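Local coordinates for protein dihydroorotase (Saccharomyces cerevisiae S288C, PDB 6L0A) that catalyses the zinc-dependent, reversible interconversion of N-carbamoyl-L-aspartate and dihydroorotate, the third step of de novo pyrimidine biosynthesis, at residues V15-G20 against L25-I30; I37-P42 against V133-G138; K59-L64 against T68-S73; V337-D340 against I344-I347. All coordinates share one frame; numbering follows the deposited sequence.

Contact 1 (V15-G20 against L25-I30); sequences VHVREG and LVTPKI. With ZN (zinc ion), chain K; LMR ((2S)-2-hydroxybutanedioic acid), chain M.
At the end of the first strand of the metallo-dependent hydrolase barrel, where a His-X-His motif supplies zinc ligands, Val15 and Val17 press against Val26, Thr27 and Ile30 of helix 20-32 while His16 between them faces the metal. Alternation of side chains along an extended backbone thus gives one short segment two jobs, and this loop is a clear example. On the helix side packing is mainly apolar. Val17 CG1 lies anti to its carbonyl carbon (chi1 -67°), and there it meets two branches, Ile30 CD1 at 3.8 Å, the two side chains crossing at about a right angle, and Val26 CG1. Val15 CG1 reaches the same methyl, Ile30 CD1, at 4.1 Å. Thr27 brings its OG1 within 3.6 Å of Val17 CB, but its hydroxyl is hydrogen-bonded to Cys23 O one turn back, which satisfies it inside an apolar setting.

On the metal side His16 NE2 binds zinc at 2.2 Å, alongside His14 and Asp258. Malate occupies the pocket, giving O1A to the same zinc and laying O4B over one face of the His16 ring. Arg18, its chain bent at chi2 and its NE hydrogen-bonded to Pro261 O, meets the other carboxylate edge-on with two hydrogen bonds: NH2 to malate O4A at 2.9 Å, and NH1 to malate O4B at 2.7 Å with an N-H...O angle of 158°.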
loop_
_atom_site.group_PDB
_atom_site.type_symbol
_atom_site.label_atom_id
_atom_site.label_comp_id
_atom_site.label_asym_id
_atom_site.label_seq_id
_atom_site.Cartn_x
_atom_site.Cartn_y
_atom_site.Cartn_z
ATOM N N VAL C 15 -18.139 15.273 -1.095
ATOM C CA VAL C 15 -18.717 14.436 -2.150
ATOM C C VAL C 15 -18.047 14.746 -3.481
ATOM O O VAL C 15 -17.876 15.917 -3.837
ATOM C CB VAL C 15 -20.245 14.645 -2.267
ATOM C CG1 VAL C 15 -20.794 13.958 -3.509
ATOM C CG2 VAL C 15 -20.950 14.109 -1.027
ATOM N N HIS C 16 -17.690 13.696 -4.232
ATOM C CA HIS C 16 -17.283 13.813 -5.628
ATOM C C HIS C 16 -18.356 13.200 -6.520
ATOM O O HIS C 16 -18.693 12.019 -6.362
ATOM C CB HIS C 16 -15.943 13.098 -5.875
ATOM C CG HIS C 16 -14.786 13.693 -5.130
ATOM N ND1 HIS C 16 -14.022 14.725 -5.636
ATOM C CD2 HIS C 16 -14.268 13.402 -3.912
ATOM C CE1 HIS C 16 -13.086 15.046 -4.756
ATOM N NE2 HIS C 16 -13.214 14.259 -3.700
ATOM N N VAL C 17 -18.878 13.978 -7.474
ATOM C CA VAL C 17 -19.826 13.450 -8.452
ATOM C C VAL C 17 -19.336 13.583 -9.885
ATOM O O VAL C 17 -20.063 13.200 -10.808
ATOM C CB VAL C 17 -21.229 14.086 -8.318
ATOM C CG1 VAL C 17 -21.894 13.678 -6.999
ATOM C CG2 VAL C 17 -21.146 15.596 -8.467
ATOM N N ARG C 18 -18.133 14.108 -10.106
ATOM C CA ARG C 18 -17.497 14.096 -11.437
ATOM C C ARG C 18 -18.372 14.877 -12.432
ATOM O O ARG C 18 -19.059 15.840 -12.059
ATOM C CB ARG C 18 -17.199 12.659 -11.874
ATOM C CG ARG C 18 -16.594 11.753 -10.806
ATOM C CD ARG C 18 -15.218 12.229 -10.383
ATOM N NE ARG C 18 -14.532 11.176 -9.634
ATOM C CZ ARG C 18 -13.515 11.390 -8.806
ATOM N NH1 ARG C 18 -13.048 12.625 -8.613
ATOM N NH2 ARG C 18 -12.971 10.362 -8.164
ATOM N N GLU C 19 -18.334 14.475 -13.710
ATOM C CA GLU C 19 -19.076 15.136 -14.780
ATOM C C GLU C 19 -19.625 14.076 -15.735
ATOM O O GLU C 19 -19.422 12.873 -15.545
ATOM C CB GLU C 19 -18.192 16.150 -15.515
ATOM C CG GLU C 19 -17.896 17.424 -14.720
ATOM C CD GLU C 19 -17.346 18.551 -15.584
ATOM O OE1 GLU C 19 -16.108 18.614 -15.783
ATOM O OE2 GLU C 19 -18.155 19.378 -16.065
ATOM N N GLY C 20 -20.356 14.527 -16.759
ATOM C CA GLY C 20 -20.800 13.625 -17.820
ATOM C C GLY C 20 -21.575 12.417 -17.327
ATOM O O GLY C 20 -22.383 12.494 -16.394
ATOM N N LEU C 25 -24.718 8.922 -13.300
ATOM C CA LEU C 25 -24.849 7.702 -12.516
ATOM C C LEU C 25 -24.863 8.007 -11.025
ATOM O O LEU C 25 -25.706 7.496 -10.286
ATOM C CB LEU C 25 -23.706 6.743 -12.866
ATOM C CG LEU C 25 -23.524 5.440 -12.086
ATOM C CD1 LEU C 25 -24.799 4.607 -12.042
ATOM C CD2 LEU C 25 -22.389 4.642 -12.711
ATOM N N VAL C 26 -23.952 8.863 -10.572
ATOM C CA VAL C 26 -23.630 8.932 -9.152
ATOM C C VAL C 26 -24.471 9.956 -8.397
ATOM O O VAL C 26 -24.781 9.743 -7.227
ATOM C CB VAL C 26 -22.127 9.220 -9.001
ATOM C CG1 VAL C 26 -21.791 9.636 -7.577
ATOM C CG2 VAL C 26 -21.341 7.977 -9.408
ATOM N N THR C 27 -24.834 11.061 -9.034
ATOM C CA THR C 27 -25.550 12.113 -8.316
ATOM C C THR C 27 -26.863 11.636 -7.711
ATOM O O THR C 27 -27.141 11.998 -6.554
ATOM C CB THR C 27 -25.766 13.319 -9.241
ATOM O OG1 THR C 27 -24.498 13.802 -9.693
ATOM C CG2 THR C 27 -26.490 14.450 -8.490
ATOM N N PRO C 28 -27.681 10.815 -8.381
ATOM C CA PRO C 28 -28.864 10.260 -7.698
ATOM C C PRO C 28 -28.522 9.373 -6.514
ATOM O O PRO C 28 -29.362 9.218 -5.617
ATOM C CB PRO C 28 -29.577 9.468 -8.806
ATOM C CG PRO C 28 -29.091 10.057 -10.088
ATOM C CD PRO C 28 -27.644 10.429 -9.803
ATOM N N LYS C 29 -27.321 8.780 -6.477
ATOM C CA LYS C 29 -26.958 7.902 -5.372
ATOM C C LYS C 29 -26.714 8.647 -4.067
ATOM O O LYS C 29 -26.651 8.004 -3.012
ATOM C CB LYS C 29 -25.709 7.083 -5.732
ATOM C CG LYS C 29 -25.793 6.401 -7.091
ATOM C CD LYS C 29 -26.846 5.296 -7.049
ATOM C CE LYS C 29 -26.787 4.429 -8.298
ATOM N NZ LYS C 29 -27.201 5.205 -9.496
ATOM N N ILE C 30 -26.548 9.974 -4.104
ATOM C CA ILE C 30 -26.473 10.727 -2.858
ATOM C C ILE C 30 -27.725 10.470 -2.031
ATOM O O ILE C 30 -27.653 10.019 -0.881
ATOM C CB ILE C 30 -26.269 12.227 -3.144
ATOM C CG1 ILE C 30 -24.965 12.444 -3.935
ATOM C CG2 ILE C 30 -26.261 13.013 -1.844
ATOM C CD1 ILE C 30 -24.799 13.845 -4.545
HETATM ZN ZN ZN K . -12.226 14.342 -1.775
HETATM C C1 LMR M . -9.175 12.588 -2.821
HETATM O O1A LMR M . -10.046 13.059 -2.043
HETATM O O1B LMR M . -7.992 12.619 -2.424
HETATM C C2 LMR M . -9.509 12.003 -4.214
HETATM O O2 LMR M . -9.208 10.633 -4.395
HETATM C C3 LMR M . -10.984 12.007 -4.437
HETATM C C4 LMR M . -11.019 11.988 -5.947
HETATM O O4A LMR M . -10.636 10.977 -6.632
HETATM O O4B LMR M . -11.432 13.046 -6.439
#

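Contact 2 (I37-P42 against V133-G138); sequences IAYIMP and VLNLHG. With ZN (zinc ion), chain L.
A single hydrogen bond carries this contact: Tyr39 OH donates to Asn135 OD1 over a short 2.6 Å, joining two strands of the TIM barrel that are not neighbours in a sheet. Strand 37-40 and strand 133-136 each send one polar side chain into the barrel interior, and the two come from opposite directions until phenol and amide meet. Tyr39 has CG anti to its backbone N (chi1 -175°), which extends the ring toward Asn135. The amide approaches the ring at its edge rather than over a face, with OD1 3.3 Å from Tyr39 CE2 and the ring and amide planes turned 42° apart. The hydroxyl does not arrive straight on the carbonyl; it is tilted 26° from the carbonyl plane.

The other end of the amide is engaged too. Asn135 ND2 hydrogen-bonds to Glu179 OE2 and to Tyr312 OH, and the ring of Tyr312 also meets that of Tyr39. Two residues beyond Asn135, His137 ND1 binds a zinc at 2.4 Å, together with His180, and its NE2 is hydrogen-bonded to Glu139 OE1.

A buried asparagine used in this way illustrates how a barrel core can be polar yet satisfied: OD1 accepts, ND2 donates twice, and the rotation of the amide is thereby fixed.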
loop_
_atom_site.group_PDB
_atom_site.type_symbol
_atom_site.label_atom_id
_atom_site.label_comp_id
_atom_site.label_asym_id
_atom_site.label_seq_id
_atom_site.Cartn_x
_atom_site.Cartn_y
_atom_site.Cartn_z
ATOM N N ILE C 37 -27.992 16.496 2.192
ATOM C CA ILE C 37 -27.159 17.665 1.927
ATOM C C ILE C 37 -25.768 17.171 1.533
ATOM O O ILE C 37 -25.183 16.356 2.250
ATOM C CB ILE C 37 -27.060 18.575 3.164
ATOM C CG1 ILE C 37 -28.442 19.068 3.605
ATOM C CG2 ILE C 37 -26.130 19.759 2.893
ATOM C CD1 ILE C 37 -28.515 19.371 5.100
ATOM N N ALA C 38 -25.243 17.674 0.416
ATOM C CA ALA C 38 -23.931 17.274 -0.095
ATOM C C ALA C 38 -23.057 18.498 -0.344
ATOM O O ALA C 38 -23.494 19.454 -0.991
ATOM C CB ALA C 38 -24.075 16.481 -1.399
ATOM N N TYR C 39 -21.815 18.459 0.140
ATOM C CA TYR C 39 -20.823 19.479 -0.181
ATOM C C TYR C 39 -19.964 18.952 -1.323
ATOM O O TYR C 39 -19.258 17.952 -1.152
ATOM C CB TYR C 39 -19.962 19.803 1.032
ATOM C CG TYR C 39 -18.982 20.947 0.832
ATOM C CD1 TYR C 39 -19.428 22.233 0.581
ATOM C CD2 TYR C 39 -17.610 20.735 0.933
ATOM C CE1 TYR C 39 -18.526 23.296 0.420
ATOM C CE2 TYR C 39 -16.699 21.784 0.771
ATOM C CZ TYR C 39 -17.175 23.064 0.519
ATOM O OH TYR C 39 -16.297 24.122 0.372
ATOM N N ILE C 40 -20.027 19.620 -2.472
ATOM C CA ILE C 40 -19.528 19.097 -3.745
ATOM C C ILE C 40 -18.103 19.578 -3.982
ATOM O O ILE C 40 -17.844 20.786 -4.053
ATOM C CB ILE C 40 -20.435 19.523 -4.910
ATOM C CG1 ILE C 40 -21.859 19.012 -4.679
ATOM C CG2 ILE C 40 -19.879 19.056 -6.254
ATOM C CD1 ILE C 40 -21.983 17.466 -4.738
ATOM N N MET C 41 -17.186 18.640 -4.170
ATOM C CA MET C 41 -15.786 19.014 -4.317
ATOM C C MET C 41 -15.489 19.491 -5.741
ATOM O O MET C 41 -16.204 19.147 -6.688
ATOM C CB MET C 41 -14.903 17.834 -3.931
ATOM C CG MET C 41 -14.900 17.577 -2.404
ATOM S SD MET C 41 -14.270 18.998 -1.502
ATOM C CE MET C 41 -14.767 18.707 0.202
ATOM N N PRO C 42 -14.417 20.283 -5.923
ATOM C CA PRO C 42 -14.245 21.006 -7.191
ATOM C C PRO C 42 -13.112 20.527 -8.098
ATOM O O PRO C 42 -12.714 21.252 -9.017
ATOM C CB PRO C 42 -13.957 22.428 -6.705
ATOM C CG PRO C 42 -13.072 22.191 -5.521
ATOM C CD PRO C 42 -13.613 20.906 -4.854
ATOM N N VAL C 133 -15.810 28.530 4.236
ATOM C CA VAL C 133 -15.060 27.451 4.879
ATOM C C VAL C 133 -13.828 27.150 4.042
ATOM O O VAL C 133 -13.911 27.082 2.818
ATOM C CB VAL C 133 -15.941 26.196 5.038
ATOM C CG1 VAL C 133 -15.107 25.016 5.541
ATOM C CG2 VAL C 133 -17.128 26.482 5.962
ATOM N N LEU C 134 -12.675 26.986 4.687
ATOM C CA LEU C 134 -11.468 26.562 3.984
ATOM C C LEU C 134 -11.298 25.068 4.241
ATOM O O LEU C 134 -11.066 24.660 5.380
ATOM C CB LEU C 134 -10.244 27.349 4.453
ATOM C CG LEU C 134 -8.902 26.838 3.924
ATOM C CD1 LEU C 134 -8.834 26.962 2.399
ATOM C CD2 LEU C 134 -7.735 27.576 4.594
ATOM N N ASN C 135 -11.436 24.258 3.187
ATOM C CA ASN C 135 -11.303 22.807 3.270
ATOM C C ASN C 135 -9.888 22.417 2.881
ATOM O O ASN C 135 -9.429 22.764 1.797
ATOM C CB ASN C 135 -12.289 22.117 2.332
ATOM C CG ASN C 135 -13.692 22.668 2.453
ATOM O OD1 ASN C 135 -14.094 23.543 1.688
ATOM N ND2 ASN C 135 -14.453 22.128 3.386
ATOM N N LEU C 136 -9.216 21.663 3.741
ATOM C CA LEU C 136 -7.831 21.290 3.511
ATOM C C LEU C 136 -7.733 19.783 3.300
ATOM O O LEU C 136 -8.179 19.011 4.149
ATOM C CB LEU C 136 -6.964 21.711 4.693
ATOM C CG LEU C 136 -6.943 23.209 5.006
ATOM C CD1 LEU C 136 -6.165 23.454 6.276
ATOM C CD2 LEU C 136 -6.342 23.979 3.828
ATOM N N HIS C 137 -7.168 19.375 2.169
ATOM C CA HIS C 137 -6.595 18.039 2.046
ATOM C C HIS C 137 -5.234 18.130 2.712
ATOM O O HIS C 137 -4.262 18.593 2.110
ATOM C CB HIS C 137 -6.481 17.599 0.590
ATOM C CG HIS C 137 -5.980 16.198 0.437
ATOM N ND1 HIS C 137 -6.711 15.206 -0.189
ATOM C CD2 HIS C 137 -4.826 15.616 0.846
ATOM C CE1 HIS C 137 -6.021 14.079 -0.169
ATOM N NE2 HIS C 137 -4.875 14.298 0.453
ATOM N N GLY C 138 -5.178 17.762 3.987
ATOM C CA GLY C 138 -3.984 18.013 4.763
ATOM C C GLY C 138 -2.892 16.971 4.620
ATOM O O GLY C 138 -2.687 16.160 5.527
HETATM ZN ZN ZN L . -8.848 14.206 -0.404
#

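Contact 3 (K59-L64 against T68-S73); sequences KTLQKL and TTFLMS
Phe70 receives Leu61 over one face and Gln62 at its edge, within the beta-alpha-beta unit made by strand 37-40, helix 51-64 and strand 69-71. The helix here covers the strand that follows it, and one aromatic ring does most of the joining. Leu61 CB stands 3.7 Å from the centroid of the Phe70 ring and only 14° off the normal, a CH-pi contact made by the root of the side chain rather than its tip. The branch reaches farther along the ring, with Leu61 CD1 3.7 Å from Phe70 CD1. Backbone joins in as well, since Leu61 O approaches Phe70 CE2 at 3.4 Å. The next residue of the helix bends at chi2 (-73°) and brings its amide round to the ring edge, Gln62 CD lying 3.7 Å from Phe70 CD2, with amide and ring planes almost perpendicular.

Behind the ring, on the face opposite Leu61, sits Thr68 CG2, so the phenyl group is sandwiched between the helix and the residue just ahead of its own strand. A second shell surrounds these pieces. Ile40 of the preceding strand touches both Leu61 and Phe70, and Thr27 of helix 20-32 does the same, tying the unit to the preceding helix. Met72 completes the layer: it packs on Val54, Tyr57 and Lys58 of the helix, and its CE ends 4.5 Å from Leu61 CD1.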
loop_
_atom_site.group_PDB
_atom_site.type_symbol
_atom_site.label_atom_id
_atom_site.label_comp_id
_atom_site.label_asym_id
_atom_site.label_seq_id
_atom_site.Cartn_x
_atom_site.Cartn_y
_atom_site.Cartn_z
ATOM N N LYS C 59 -26.463 23.785 -11.328
ATOM C CA LYS C 59 -27.707 23.608 -12.070
ATOM C C LYS C 59 -27.799 22.201 -12.650
ATOM O O LYS C 59 -28.863 21.578 -12.623
ATOM C CB LYS C 59 -27.812 24.666 -13.171
ATOM C CG LYS C 59 -28.131 26.065 -12.642
ATOM C CD LYS C 59 -29.121 26.824 -13.538
ATOM C CE LYS C 59 -30.557 26.731 -13.001
ATOM N NZ LYS C 59 -30.897 27.820 -12.035
ATOM N N THR C 60 -26.675 21.676 -13.143
ATOM C CA THR C 60 -26.649 20.316 -13.666
ATOM C C THR C 60 -26.993 19.313 -12.581
ATOM O O THR C 60 -27.802 18.400 -12.792
ATOM C CB THR C 60 -25.271 20.011 -14.264
ATOM O OG1 THR C 60 -25.052 20.859 -15.392
ATOM C CG2 THR C 60 -25.172 18.540 -14.704
ATOM N N LEU C 61 -26.392 19.479 -11.401
ATOM C CA LEU C 61 -26.634 18.544 -10.312
ATOM C C LEU C 61 -28.078 18.618 -9.833
ATOM O O LEU C 61 -28.698 17.583 -9.558
ATOM C CB LEU C 61 -25.676 18.820 -9.152
ATOM C CG LEU C 61 -24.169 18.823 -9.415
ATOM C CD1 LEU C 61 -23.423 18.797 -8.075
ATOM C CD2 LEU C 61 -23.779 17.635 -10.269
ATOM N N GLN C 62 -28.631 19.831 -9.726
ATOM C CA GLN C 62 -30.005 19.962 -9.249
ATOM C C GLN C 62 -30.995 19.314 -10.203
ATOM O O GLN C 62 -32.013 18.777 -9.763
ATOM C CB GLN C 62 -30.373 21.433 -9.044
ATOM C CG GLN C 62 -29.889 22.011 -7.734
ATOM C CD GLN C 62 -30.675 21.528 -6.520
ATOM O OE1 GLN C 62 -31.224 20.409 -6.486
ATOM N NE2 GLN C 62 -30.711 22.366 -5.499
ATOM N N LYS C 63 -30.713 19.350 -11.508
ATOM C CA LYS C 63 -31.572 18.668 -12.470
ATOM C C LYS C 63 -31.540 17.157 -12.264
ATOM O O LYS C 63 -32.581 16.491 -12.338
ATOM C CB LYS C 63 -31.148 19.031 -13.892
ATOM C CG LYS C 63 -32.124 18.610 -14.978
ATOM C CD LYS C 63 -31.660 19.116 -16.340
ATOM C CE LYS C 63 -32.810 19.174 -17.341
ATOM N NZ LYS C 63 -33.876 18.188 -17.007
ATOM N N LEU C 64 -30.357 16.602 -11.977
ATOM C CA LEU C 64 -30.228 15.162 -11.797
ATOM C C LEU C 64 -30.821 14.693 -10.478
ATOM O O LEU C 64 -31.175 13.516 -10.349
ATOM C CB LEU C 64 -28.755 14.749 -11.870
ATOM C CG LEU C 64 -28.014 15.008 -13.181
ATOM C CD1 LEU C 64 -26.517 14.858 -12.983
ATOM C CD2 LEU C 64 -28.509 14.028 -14.221
ATOM N N THR C 68 -31.973 16.899 -3.581
ATOM C CA THR C 68 -30.693 16.974 -2.887
ATOM C C THR C 68 -30.253 18.427 -2.749
ATOM O O THR C 68 -30.372 19.215 -3.689
ATOM C CB THR C 68 -29.645 16.167 -3.651
ATOM O OG1 THR C 68 -30.072 14.802 -3.694
ATOM C CG2 THR C 68 -28.290 16.244 -2.976
ATOM N N THR C 69 -29.771 18.780 -1.565
ATOM C CA THR C 69 -29.287 20.128 -1.288
ATOM C C THR C 69 -27.791 20.174 -1.563
ATOM O O THR C 69 -27.029 19.433 -0.939
ATOM C CB THR C 69 -29.583 20.502 0.159
ATOM O OG1 THR C 69 -31.011 20.546 0.336
ATOM C CG2 THR C 69 -28.953 21.850 0.515
ATOM N N PHE C 70 -27.376 21.040 -2.486
ATOM C CA PHE C 70 -26.001 21.076 -2.979
ATOM C C PHE C 70 -25.300 22.321 -2.453
ATOM O O PHE C 70 -25.747 23.440 -2.716
ATOM C CB PHE C 70 -25.974 21.071 -4.504
ATOM C CG PHE C 70 -26.365 19.763 -5.105
ATOM C CD1 PHE C 70 -25.535 18.661 -4.981
ATOM C CD2 PHE C 70 -27.575 19.620 -5.771
ATOM C CE1 PHE C 70 -25.886 17.439 -5.519
ATOM C CE2 PHE C 70 -27.947 18.389 -6.312
ATOM C CZ PHE C 70 -27.101 17.297 -6.190
ATOM N N LEU C 71 -24.210 22.122 -1.716
ATOM C CA LEU C 71 -23.319 23.197 -1.294
ATOM C C LEU C 71 -22.043 23.088 -2.120
ATOM O O LEU C 71 -21.477 22.000 -2.231
ATOM C CB LEU C 71 -23.002 23.095 0.192
ATOM C CG LEU C 71 -24.189 22.974 1.153
ATOM C CD1 LEU C 71 -23.690 22.770 2.587
ATOM C CD2 LEU C 71 -25.113 24.195 1.041
ATOM N N MET C 72 -21.603 24.200 -2.695
ATOM C CA MET C 72 -20.602 24.184 -3.754
ATOM C C MET C 72 -19.288 24.787 -3.269
ATOM O O MET C 72 -19.250 25.508 -2.268
ATOM C CB MET C 72 -21.103 24.948 -4.979
ATOM C CG MET C 72 -22.489 24.503 -5.472
ATOM S SD MET C 72 -22.578 22.764 -5.986
ATOM C CE MET C 72 -21.478 22.746 -7.404
ATOM N N SER C 73 -18.209 24.502 -4.002
ATOM C CA SER C 73 -16.897 25.006 -3.627
ATOM C C SER C 73 -16.098 25.429 -4.856
ATOM O O SER C 73 -16.345 24.996 -5.986
ATOM C CB SER C 73 -16.076 23.953 -2.860
ATOM O OG SER C 73 -15.897 22.798 -3.674
#

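Contact 4 (V337-D340 against I344-I347); sequences VISD and ISII
Ile338 pairs with Ile346, and Ser339 with Ser345, in a short antiparallel beta hairpin at the surface of the enzyme. Backbone hydrogen bonds come first. Ile338 and Ile346 form the hydrogen-bonded pair, with Ile338 N to Ile346 O at 2.7 Å and Ile346 N to Ile338 O at 2.6 Å, both close to straight. Nearer the turn the bonding slackens, for Asp340 N reaches Ile344 O at 3.3 Å. CA-H...O contacts fill in between, among them Ser345 CA to Ile338 O.

Side chains then take over the end of the hairpin from the backbone. Ser339 and Ser345 make the non-hydrogen-bonded pair, but Ser339 OG donates at 2.9 Å to Ile344 O, which therefore accepts from two donors. The same hydroxyl is hydrogen-bonded to Gly341 N, two residues on. Asp340 CG lies between the backbone N and carbonyl carbon (chi1 67°), and from there OD1 takes up Ile344 N at 3.2 Å on its syn side, 33° out of the carboxylate plane. Its stronger partner is Lys342 N, giving an Asx turn inside the connection.

Apolar contacts are few. Ile338 and Ile346 lie on one face of the sheet, where Ile346 also rests on Met22 of helix 20-32, as does Ile344. At the open end Ile347 packs on Tyr270 of the second subunit and offers CD1 to Val337 CG2 at 4.2 Å. Tighter than usual is the approach of Val337 CG1 to Ser345 CB, 3.5 Å.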
loop_
_atom_site.group_PDB
_atom_site.type_symbol
_atom_site.label_atom_id
_atom_site.label_comp_id
_atom_site.label_asym_id
_atom_site.label_seq_id
_atom_site.Cartn_x
_atom_site.Cartn_y
_atom_site.Cartn_z
ATOM N N VAL C 337 -20.900 -4.790 -8.140
ATOM C CA VAL C 337 -20.627 -3.706 -9.073
ATOM C C VAL C 337 -21.778 -2.708 -9.002
ATOM O O VAL C 337 -22.919 -3.072 -8.703
ATOM C CB VAL C 337 -20.438 -4.244 -10.512
ATOM C CG1 VAL C 337 -20.066 -3.139 -11.472
ATOM C CG2 VAL C 337 -19.378 -5.340 -10.547
ATOM N N ILE C 338 -21.465 -1.435 -9.248
ATOM C CA ILE C 338 -22.456 -0.390 -9.478
ATOM C C ILE C 338 -22.259 0.085 -10.912
ATOM O O ILE C 338 -21.164 0.533 -11.274
ATOM C CB ILE C 338 -22.313 0.778 -8.487
ATOM C CG1 ILE C 338 -22.213 0.270 -7.047
ATOM C CG2 ILE C 338 -23.474 1.756 -8.622
ATOM C CD1 ILE C 338 -23.529 -0.173 -6.456
ATOM N N SER C 339 -23.310 -0.009 -11.727
ATOM C CA SER C 339 -23.182 0.234 -13.155
ATOM C C SER C 339 -24.349 1.067 -13.662
ATOM O O SER C 339 -25.448 1.031 -13.101
ATOM C CB SER C 339 -23.120 -1.087 -13.938
ATOM O OG SER C 339 -22.879 -0.845 -15.310
ATOM N N ASP C 340 -24.096 1.814 -14.738
ATOM C CA ASP C 340 -25.134 2.539 -15.452
ATOM C C ASP C 340 -25.670 1.766 -16.650
ATOM O O ASP C 340 -26.493 2.299 -17.397
ATOM C CB ASP C 340 -24.620 3.915 -15.905
ATOM C CG ASP C 340 -23.531 3.831 -16.975
ATOM O OD1 ASP C 340 -23.046 2.718 -17.292
ATOM O OD2 ASP C 340 -23.147 4.901 -17.496
ATOM N N ILE C 344 -19.918 2.323 -17.835
ATOM C CA ILE C 344 -19.350 2.626 -16.522
ATOM C C ILE C 344 -19.734 1.536 -15.533
ATOM O O ILE C 344 -20.924 1.272 -15.321
ATOM C CB ILE C 344 -19.796 4.005 -16.011
ATOM C CG1 ILE C 344 -19.261 5.099 -16.936
ATOM C CG2 ILE C 344 -19.318 4.224 -14.580
ATOM C CD1 ILE C 344 -19.707 6.515 -16.556
ATOM N N SER C 345 -18.723 0.916 -14.918
ATOM C CA SER C 345 -18.900 0.049 -13.763
ATOM C C SER C 345 -17.997 0.540 -12.641
ATOM O O SER C 345 -16.815 0.803 -12.870
ATOM C CB SER C 345 -18.563 -1.404 -14.100
ATOM O OG SER C 345 -19.315 -1.843 -15.214
ATOM N N ILE C 346 -18.551 0.661 -11.439
ATOM C CA ILE C 346 -17.809 1.066 -10.250
ATOM C C ILE C 346 -17.870 -0.066 -9.243
ATOM O O ILE C 346 -18.936 -0.651 -9.017
ATOM C CB ILE C 346 -18.388 2.348 -9.621
ATOM C CG1 ILE C 346 -18.388 3.501 -10.613
ATOM C CG2 ILE C 346 -17.620 2.722 -8.347
ATOM C CD1 ILE C 346 -19.454 4.535 -10.271
ATOM N N ILE C 347 -16.738 -0.360 -8.609
ATOM C CA ILE C 347 -16.688 -1.305 -7.499
ATOM C C ILE C 347 -16.985 -0.529 -6.219
ATOM O O ILE C 347 -16.174 0.331 -5.830
ATOM C CB ILE C 347 -15.331 -2.017 -7.421
ATOM C CG1 ILE C 347 -14.884 -2.464 -8.818
ATOM C CG2 ILE C 347 -15.424 -3.193 -6.481
ATOM C CD1 ILE C 347 -15.787 -3.546 -9.428
#

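Overall arrangement
Contacts 1, 2 and 3 are buried and contact 4 is at the surface. The first three meet at neighbouring parallel strands 11-15, 37-40 and 69-71, from which contact 2 reaches across to strand 133-136. Backbone hydrogen bonds run from Val15 to Tyr39 and Met41, and from Ile40 to Leu71. Contact 3 nests in the loop closed by contact 2. The helix sides of contacts 1 and 3 form one apolar layer outside the strands, Thr27 and Ile30 lying on Phe70, while the other side of contact 1 turns to zinc and malate and contact 2 is a polar bridge through the interior. Contact 4 relies on backbone bonding and reaches contact 1 through Leu25, which packs on Ile344 and Ile346.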